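Local coordinates for protein UL16 (Human herpesvirus 5 strain ad169, PDB 2WY3) that helps the virus evade host immunity by blocking KLRK1 receptor binding to its ligands ULBP1 and ULBP2 and sequestering KLRK1 ligands inside the cell, which inhibits NK-cell activation, at residues V43-I48 with Y67-V72; E47-A52 with T96-S101; V61-L66 with R74-I79. All blocks are in the same frame, centred on the assembly; numbering follows the deposited sequence.

Interaction 1 (V43-I48 with Y67-V72). With NAG (2-acetamido-2-deoxy-beta-D-glucopyranose), chain K.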
# COMPACT_ATOMS: atom_id res chain seq x y z
N VAL B 43 -15.52 -5.60 -6.65
CA VAL B 43 -15.99 -4.38 -7.29
C VAL B 43 -16.36 -4.69 -8.73
O VAL B 43 -15.57 -5.30 -9.45
CB VAL B 43 -14.91 -3.28 -7.25
CG1 VAL B 43 -15.37 -2.04 -8.01
CG2 VAL B 43 -14.58 -2.93 -5.80
N THR B 44 -17.55 -4.29 -9.18
CA THR B 44 -17.92 -4.55 -10.57
C THR B 44 -17.48 -3.41 -11.47
O THR B 44 -17.20 -2.32 -11.00
CB THR B 44 -19.44 -4.77 -10.75
OG1 THR B 44 -20.14 -3.60 -10.34
CG2 THR B 44 -19.91 -5.96 -9.93
N GLU B 45 -17.43 -3.67 -12.78
CA GLU B 45 -16.95 -2.68 -13.73
C GLU B 45 -17.67 -1.34 -13.63
O GLU B 45 -17.04 -0.30 -13.74
CB GLU B 45 -17.07 -3.22 -15.17
CG GLU B 45 -15.91 -4.09 -15.60
CD GLU B 45 -15.99 -4.44 -17.08
OE1 GLU B 45 -16.35 -3.55 -17.88
OE2 GLU B 45 -15.70 -5.60 -17.43
N ASP B 46 -18.98 -1.37 -13.43
CA ASP B 46 -19.75 -0.13 -13.43
C ASP B 46 -19.92 0.47 -12.03
O ASP B 46 -20.55 1.51 -11.88
CB ASP B 46 -21.11 -0.32 -14.11
CG ASP B 46 -22.11 -1.08 -13.24
OD1 ASP B 46 -21.73 -1.59 -12.16
OD2 ASP B 46 -23.28 -1.16 -13.65
N GLU B 47 -19.35 -0.16 -11.02
CA GLU B 47 -19.58 0.30 -9.65
C GLU B 47 -18.81 1.57 -9.31
O GLU B 47 -17.58 1.63 -9.45
CB GLU B 47 -19.26 -0.79 -8.63
CG GLU B 47 -19.70 -0.40 -7.21
CD GLU B 47 -19.44 -1.49 -6.18
OE1 GLU B 47 -18.92 -2.55 -6.57
OE2 GLU B 47 -19.76 -1.27 -4.99
N ILE B 48 -19.55 2.57 -8.84
CA ILE B 48 -18.95 3.80 -8.36
C ILE B 48 -18.72 3.71 -6.87
O ILE B 48 -19.66 3.50 -6.09
CB ILE B 48 -19.85 5.02 -8.68
CG1 ILE B 48 -20.07 5.11 -10.19
CG2 ILE B 48 -19.23 6.28 -8.11
CD1 ILE B 48 -21.16 6.09 -10.60
N TYR B 67 -14.40 6.78 -7.97
CA TYR B 67 -13.67 5.79 -8.75
C TYR B 67 -14.67 4.86 -9.43
O TYR B 67 -15.66 4.46 -8.81
CB TYR B 67 -12.77 5.00 -7.80
CG TYR B 67 -11.64 4.23 -8.42
CD1 TYR B 67 -11.63 2.83 -8.42
CD2 TYR B 67 -10.54 4.89 -8.98
CE1 TYR B 67 -10.57 2.12 -8.98
CE2 TYR B 67 -9.50 4.19 -9.53
CZ TYR B 67 -9.51 2.81 -9.51
OH TYR B 67 -8.46 2.13 -10.07
N GLN B 68 -14.43 4.53 -10.69
CA GLN B 68 -15.31 3.63 -11.43
C GLN B 68 -14.54 2.98 -12.56
O GLN B 68 -13.83 3.66 -13.31
CB GLN B 68 -16.51 4.38 -12.02
CG GLN B 68 -17.58 3.50 -12.70
CD GLN B 68 -18.61 4.32 -13.47
OE1 GLN B 68 -18.32 5.43 -13.92
NE2 GLN B 68 -19.83 3.78 -13.62
N ASN B 69 -14.68 1.67 -12.71
CA ASN B 69 -14.01 0.96 -13.79
C ASN B 69 -12.52 1.30 -13.80
O ASN B 69 -11.96 1.67 -14.84
CB ASN B 69 -14.66 1.30 -15.13
CG ASN B 69 -14.31 0.31 -16.22
OD1 ASN B 69 -13.72 -0.74 -15.96
ND2 ASN B 69 -14.69 0.64 -17.44
N ASP B 70 -11.90 1.20 -12.63
CA ASP B 70 -10.46 1.39 -12.45
C ASP B 70 -9.92 2.76 -12.88
O ASP B 70 -8.75 2.88 -13.21
CB ASP B 70 -9.69 0.28 -13.17
CG ASP B 70 -10.09 -1.10 -12.68
OD1 ASP B 70 -10.08 -1.32 -11.45
OD2 ASP B 70 -10.42 -1.96 -13.53
N THR B 71 -10.78 3.77 -12.84
CA THR B 71 -10.35 5.13 -13.17
C THR B 71 -10.97 6.13 -12.22
O THR B 71 -12.12 5.97 -11.83
CB THR B 71 -10.79 5.53 -14.59
OG1 THR B 71 -10.64 4.41 -15.47
CG2 THR B 71 -9.97 6.71 -15.09
N VAL B 72 -10.23 7.17 -11.86
CA VAL B 72 -10.80 8.28 -11.12
C VAL B 72 -11.78 9.04 -12.01
O VAL B 72 -11.40 9.49 -13.10
CB VAL B 72 -9.69 9.26 -10.66
CG1 VAL B 72 -10.29 10.56 -10.16
CG2 VAL B 72 -8.83 8.60 -9.58
C1 NAG K . -14.26 -0.34 -18.40
C2 NAG K . -15.44 -0.35 -19.38
C3 NAG K . -15.11 -1.16 -20.62
C4 NAG K . -13.84 -0.62 -21.24
C5 NAG K . -12.71 -0.65 -20.22
C6 NAG K . -11.45 -0.04 -20.81
C7 NAG K . -17.70 -0.08 -18.55
C8 NAG K . -18.95 -0.75 -18.08
N2 NAG K . -16.64 -0.86 -18.75
O3 NAG K . -16.17 -1.10 -21.55
O4 NAG K . -13.50 -1.39 -22.37
O5 NAG K . -13.05 0.06 -19.04
O6 NAG K . -10.36 -0.32 -19.96
O7 NAG K . -17.68 1.14 -18.73
O HOH W 1 -15.81 0.14 -10.70
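Gln68 and Asn69, at the head of a two-residue beta hairpin closed by a type I' turn from Gln68 to Thr71, meet Glu45, Asp46 and Ile48 of a loop that makes its own type I turn from Thr44 to Glu47. Gln68 CG is anti to the backbone N (chi1 -174°), and the extended chain carries NE2 to Asp46 O, a hydrogen bond of 2.9 Å and 158° at the hydrogen; the donor stands above the carbonyl plane. Ile48 backs the same amide, its CG1 3.7 Å from Gln68 CD. One residue before Gln68, Tyr67 O receives a CA-H...O contact from Ile48 CA (3.4 Å). A water accepts from Asn69 N (2.8 Å) and lies within donating reach of Thr44 O and Glu47 O. Asn69 ND2 is joined to an N-linked sugar, whose N2 gives a hydrogen bond to Glu45 OE1 (2.8 Å), so the glycan also bonds to the facing turn. The Glu45 and Asn69 side chains run side by side, carboxylate and amide planes 12° apart. The Asp46 carboxylate is hydrogen-bonded to Ser5 OG and Ser7 N, and Glu47 forms a salt bridge with Arg116. The hairpin links strands 62-68 and 71-74; the loop leads from strand 34-41 into strand 49-55, next to 62-68.

Interaction 2 (E47-A52 with T96-S101)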
# COMPACT_ATOMS: atom_id res chain seq x y z
N GLU B 47 -19.35 -0.16 -11.02
CA GLU B 47 -19.58 0.30 -9.65
C GLU B 47 -18.81 1.57 -9.31
O GLU B 47 -17.58 1.63 -9.45
CB GLU B 47 -19.26 -0.79 -8.63
CG GLU B 47 -19.70 -0.40 -7.21
CD GLU B 47 -19.44 -1.49 -6.18
OE1 GLU B 47 -18.92 -2.55 -6.57
OE2 GLU B 47 -19.76 -1.27 -4.99
N ILE B 48 -19.55 2.57 -8.84
CA ILE B 48 -18.95 3.80 -8.36
C ILE B 48 -18.72 3.71 -6.87
O ILE B 48 -19.66 3.50 -6.09
CB ILE B 48 -19.85 5.02 -8.68
CG1 ILE B 48 -20.07 5.11 -10.19
CG2 ILE B 48 -19.23 6.28 -8.11
CD1 ILE B 48 -21.16 6.09 -10.60
N ILE B 49 -17.45 3.84 -6.48
CA ILE B 49 -17.06 3.88 -5.08
C ILE B 49 -16.26 5.18 -4.85
O ILE B 49 -15.94 5.89 -5.81
CB ILE B 49 -16.23 2.64 -4.70
CG1 ILE B 49 -15.03 2.46 -5.64
CG2 ILE B 49 -17.12 1.40 -4.76
CD1 ILE B 49 -14.10 1.33 -5.20
N GLY B 50 -15.95 5.52 -3.61
CA GLY B 50 -15.22 6.75 -3.40
C GLY B 50 -15.00 7.11 -1.96
O GLY B 50 -15.33 6.34 -1.05
N VAL B 51 -14.47 8.32 -1.76
CA VAL B 51 -14.07 8.76 -0.43
C VAL B 51 -14.58 10.18 -0.19
O VAL B 51 -14.34 11.07 -0.99
CB VAL B 51 -12.54 8.76 -0.28
CG1 VAL B 51 -12.15 9.12 1.13
CG2 VAL B 51 -11.95 7.39 -0.66
N ALA B 52 -15.30 10.36 0.92
CA ALA B 52 -15.77 11.68 1.33
C ALA B 52 -14.84 12.25 2.39
O ALA B 52 -14.40 11.53 3.29
CB ALA B 52 -17.20 11.57 1.90
N THR B 96 -10.04 -4.39 -4.73
CA THR B 96 -9.63 -3.07 -5.18
C THR B 96 -9.37 -2.23 -3.94
O THR B 96 -10.17 -2.22 -3.03
CB THR B 96 -10.75 -2.39 -5.99
OG1 THR B 96 -11.05 -3.18 -7.15
CG2 THR B 96 -10.33 -1.00 -6.43
N LYS B 97 -8.24 -1.54 -3.89
CA LYS B 97 -7.98 -0.64 -2.77
C LYS B 97 -8.05 0.80 -3.25
O LYS B 97 -7.53 1.12 -4.33
CB LYS B 97 -6.59 -0.90 -2.19
CG LYS B 97 -6.51 -2.17 -1.36
CD LYS B 97 -5.06 -2.48 -1.01
CE LYS B 97 -4.97 -3.63 -0.02
NZ LYS B 97 -3.55 -4.07 0.13
N LEU B 98 -8.69 1.66 -2.47
CA LEU B 98 -8.65 3.09 -2.74
C LEU B 98 -7.64 3.73 -1.79
O LEU B 98 -7.75 3.59 -0.57
CB LEU B 98 -10.03 3.72 -2.52
CG LEU B 98 -11.17 3.30 -3.45
CD1 LEU B 98 -12.35 4.26 -3.31
CD2 LEU B 98 -10.70 3.25 -4.90
N TYR B 99 -6.66 4.43 -2.36
CA TYR B 99 -5.62 5.09 -1.57
C TYR B 99 -5.84 6.58 -1.53
O TYR B 99 -5.96 7.21 -2.58
CB TYR B 99 -4.24 4.84 -2.20
CG TYR B 99 -3.70 3.46 -2.00
CD1 TYR B 99 -2.70 3.21 -1.06
CD2 TYR B 99 -4.19 2.39 -2.75
CE1 TYR B 99 -2.19 1.94 -0.88
CE2 TYR B 99 -3.68 1.11 -2.56
CZ TYR B 99 -2.68 0.90 -1.62
OH TYR B 99 -2.18 -0.36 -1.42
N THR B 100 -5.88 7.14 -0.33
CA THR B 100 -5.90 8.58 -0.16
C THR B 100 -4.77 8.97 0.78
O THR B 100 -4.83 8.70 1.98
CB THR B 100 -7.24 9.06 0.45
OG1 THR B 100 -8.34 8.54 -0.33
CG2 THR B 100 -7.30 10.60 0.47
N SER B 101 -3.72 9.58 0.23
CA SER B 101 -2.60 10.05 1.03
C SER B 101 -2.42 11.54 0.77
O SER B 101 -2.37 11.96 -0.38
CB SER B 101 -1.32 9.28 0.65
OG SER B 101 -0.19 9.79 1.34
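Leu98 and Ile49 meet between the two sheets of an immunoglobulin-like beta sandwich, where strand 96-101 of one sheet lies over strand 49-52 of the other. The strand axes approach to 8.4 Å and cross at -25°, the aligned face-to-face packing of such sandwiches, and no hydrogen bond joins them. From Leu98 CB, which points at strand 49-52, CG lies anti to the carbonyl carbon (chi1 -66°) and touches Ile49 CD1 at 3.9 Å. Here the chain forks. Leu98 CD1 settles on the backbone of Gly50, 3.8 Å from its CA, while also meeting Ile49 CD1 and Val51 CG2. Leu98 CD2, the other branch, lies 3.9 Å from Ile49 CD1, so that one methyl of Ile49 touches three atoms of the leucine. Around the fork, Tyr40, Trp65 and Tyr67 also pack on Leu98. Beyond it, Lys97 and Tyr99 have their CB atoms on the opposite side of strand 96-101, and Tyr99 OH is hydrogen-bonded to an acidic side chain of another protein's chain. Toward the end of the contact, Val51 and Thr100 pass side by side, running opposite ways: Thr100 OG1, which is hydrogen-bonded to Trp65 NE1, lies 3.8 Å from Val51 CG2.

Interaction 3 (V61-L66 with R74-I79). With NAG (2-acetamido-2-deoxy-beta-D-glucopyranose), chain L.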
# COMPACT_ATOMS: atom_id res chain seq x y z
N VAL B 61 -18.61 21.34 5.37
CA VAL B 61 -17.68 21.43 4.25
C VAL B 61 -17.15 20.04 3.90
O VAL B 61 -16.34 19.48 4.64
CB VAL B 61 -16.53 22.39 4.57
CG1 VAL B 61 -15.47 22.42 3.45
CG2 VAL B 61 -17.09 23.79 4.86
N VAL B 62 -17.62 19.50 2.78
CA VAL B 62 -17.34 18.10 2.44
C VAL B 62 -16.87 17.98 1.00
O VAL B 62 -17.52 18.50 0.09
CB VAL B 62 -18.59 17.21 2.63
CG1 VAL B 62 -18.27 15.74 2.37
CG2 VAL B 62 -19.14 17.37 4.04
N ASP B 63 -15.74 17.30 0.80
CA ASP B 63 -15.20 17.06 -0.52
C ASP B 63 -15.37 15.58 -0.85
O ASP B 63 -15.72 14.78 0.00
CB ASP B 63 -13.72 17.45 -0.56
CG ASP B 63 -13.26 17.84 -1.97
OD1 ASP B 63 -14.06 17.72 -2.93
OD2 ASP B 63 -12.10 18.30 -2.11
N LEU B 64 -15.11 15.22 -2.10
CA LEU B 64 -15.39 13.87 -2.55
C LEU B 64 -14.51 13.51 -3.72
O LEU B 64 -14.33 14.33 -4.62
CB LEU B 64 -16.86 13.81 -3.00
CG LEU B 64 -17.40 12.46 -3.50
CD1 LEU B 64 -17.53 11.48 -2.34
CD2 LEU B 64 -18.75 12.66 -4.21
N TRP B 65 -13.96 12.30 -3.73
CA TRP B 65 -13.40 11.77 -4.96
C TRP B 65 -14.03 10.42 -5.27
O TRP B 65 -14.42 9.70 -4.35
CB TRP B 65 -11.86 11.74 -4.96
CG TRP B 65 -11.11 10.66 -4.16
CD1 TRP B 65 -10.65 10.76 -2.87
CD2 TRP B 65 -10.64 9.39 -4.66
NE1 TRP B 65 -9.95 9.61 -2.53
CE2 TRP B 65 -9.93 8.76 -3.60
CE3 TRP B 65 -10.75 8.73 -5.89
CZ2 TRP B 65 -9.35 7.49 -3.74
CZ3 TRP B 65 -10.18 7.46 -6.02
CH2 TRP B 65 -9.49 6.85 -4.95
N LEU B 66 -14.16 10.10 -6.55
CA LEU B 66 -14.92 8.93 -6.99
C LEU B 66 -14.14 8.09 -8.00
O LEU B 66 -13.35 8.61 -8.78
CB LEU B 66 -16.25 9.36 -7.63
CG LEU B 66 -17.24 10.12 -6.75
CD1 LEU B 66 -18.43 10.59 -7.58
CD2 LEU B 66 -17.69 9.24 -5.57
N ARG B 74 -13.84 11.49 -10.54
CA ARG B 74 -13.97 12.78 -9.87
C ARG B 74 -12.83 12.96 -8.88
O ARG B 74 -12.63 12.11 -8.03
CB ARG B 74 -15.32 12.87 -9.15
CG ARG B 74 -15.55 14.18 -8.42
CD ARG B 74 -16.92 14.21 -7.76
NE ARG B 74 -17.08 15.34 -6.85
CZ ARG B 74 -18.23 15.96 -6.64
NH1 ARG B 74 -18.30 16.98 -5.79
NH2 ARG B 74 -19.33 15.56 -7.28
N ASN B 75 -12.08 14.06 -9.00
CA ASN B 75 -11.03 14.38 -8.03
C ASN B 75 -11.58 15.18 -6.86
O ASN B 75 -12.62 15.82 -6.99
CB ASN B 75 -9.94 15.26 -8.66
CG ASN B 75 -9.07 14.52 -9.66
OD1 ASN B 75 -8.49 13.48 -9.35
ND2 ASN B 75 -8.96 15.08 -10.87
N PHE B 76 -10.88 15.16 -5.73
CA PHE B 76 -11.10 16.19 -4.72
C PHE B 76 -11.04 17.55 -5.43
O PHE B 76 -10.25 17.75 -6.36
CB PHE B 76 -10.00 16.14 -3.65
CG PHE B 76 -10.25 15.12 -2.55
CD1 PHE B 76 -11.54 14.81 -2.14
CD2 PHE B 76 -9.17 14.51 -1.91
CE1 PHE B 76 -11.76 13.90 -1.11
CE2 PHE B 76 -9.37 13.61 -0.89
CZ PHE B 76 -10.67 13.29 -0.48
N SER B 77 -11.85 18.50 -4.97
CA SER B 77 -11.87 19.85 -5.54
C SER B 77 -10.53 20.55 -5.36
O SER B 77 -10.16 21.42 -6.16
CB SER B 77 -12.99 20.68 -4.92
OG SER B 77 -12.76 20.88 -3.54
N ASP B 78 -9.81 20.20 -4.30
CA ASP B 78 -8.48 20.73 -4.06
C ASP B 78 -7.46 19.60 -3.97
O ASP B 78 -7.41 18.88 -2.96
CB ASP B 78 -8.44 21.57 -2.77
CG ASP B 78 -7.11 22.28 -2.58
OD1 ASP B 78 -6.11 21.87 -3.21
OD2 ASP B 78 -7.07 23.26 -1.80
N ILE B 79 -6.66 19.45 -5.01
CA ILE B 79 -5.71 18.34 -5.06
C ILE B 79 -4.28 18.73 -4.70
O ILE B 79 -3.38 17.89 -4.78
CB ILE B 79 -5.71 17.66 -6.44
CG1 ILE B 79 -5.20 18.62 -7.52
CG2 ILE B 79 -7.10 17.14 -6.77
CD1 ILE B 79 -5.12 17.97 -8.90
C1 NAG L . -7.96 14.51 -11.74
C2 NAG L . -8.49 14.62 -13.18
C3 NAG L . -7.44 14.19 -14.19
C4 NAG L . -6.16 14.96 -13.96
C5 NAG L . -5.70 14.81 -12.51
C6 NAG L . -4.46 15.64 -12.23
C7 NAG L . -10.90 14.33 -13.43
C8 NAG L . -12.01 13.38 -13.77
N2 NAG L . -9.68 13.82 -13.40
O3 NAG L . -7.92 14.41 -15.50
O4 NAG L . -5.16 14.46 -14.82
O5 NAG L . -6.73 15.21 -11.63
O6 NAG L . -4.75 17.02 -12.42
O7 NAG L . -11.16 15.51 -13.18
O HOH W 2 -14.73 17.15 -5.62
O HOH W 3 -16.56 18.34 -4.09
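Asp63 and Ser77, Leu66 and Arg74, and Trp65 and Phe76 join strand 62-68 to the chain that returns from its beta hairpin, at the edge of one sheet of the immunoglobulin-like sandwich. The backbone bonds come first: Leu66 and Arg74 are an antiparallel hydrogen-bonded pair, with Leu66 N to Arg74 O at 2.9 Å and a weak return bond from Arg74 N to Leu66 O. Beyond Arg74 the pairing stops, and the Asp63 carboxylate takes over. Asp63 OD1 accepts Ser77 N on its syn lone pair (3.1 Å, 168° at the hydrogen) and also receives Leu64 N from above the carboxylate plane, while Ser77 OG gives its proton to Asp63 OD2 (3.0 Å), again from above that plane. Two waters lie between the Asp63 carboxylate and Arg74, whose charged atoms do not touch: one bonded to Arg74 NE and lying by Asp63 OD1 and Asn75 O, the other joining Arg74 NH1 to Asp63 OD1. The arginine chain, extended from CG to NE, runs alongside Leu66, with CD 3.9 Å from Leu66 CD1, and Leu64 CD2 lies over one guanidinium face. On the outside, Asn75 ND2 carries an N-linked sugar and its OD1 is hydrogen-bonded to Gln85. Aromatic packing closes the inner side. Trp65 CG sits between its backbone N and carbonyl carbon (chi1 76°), and the indole presents its edge to the face of Phe76 in a T-shaped pair, planes at 83°, with Trp65 CD1 3.5 Å from Phe76 CZ.

From the N terminus, the chain passes through 43-48 and then 47-52, which overlap at Glu47 and Ile48, so interactions 1 and 2 leave from the same place. Interaction 1 closes the shorter loop, ending at 67-72; interaction 2 closes the longer one, ending at 96-101. Interaction 3 (61-66 with 74-79) falls wholly within that longer loop, but its segments alternate with those of interaction 1, so the two cross on strand 62-68. Interactions 1 and 3 both lie at the 71-74 edge of one sheet, whereas interaction 2 ties that sheet to the other. Tyr67 packs on Leu98, joining interactions 1 and 2, and Val72 packs on Trp65, joining 1 and 3.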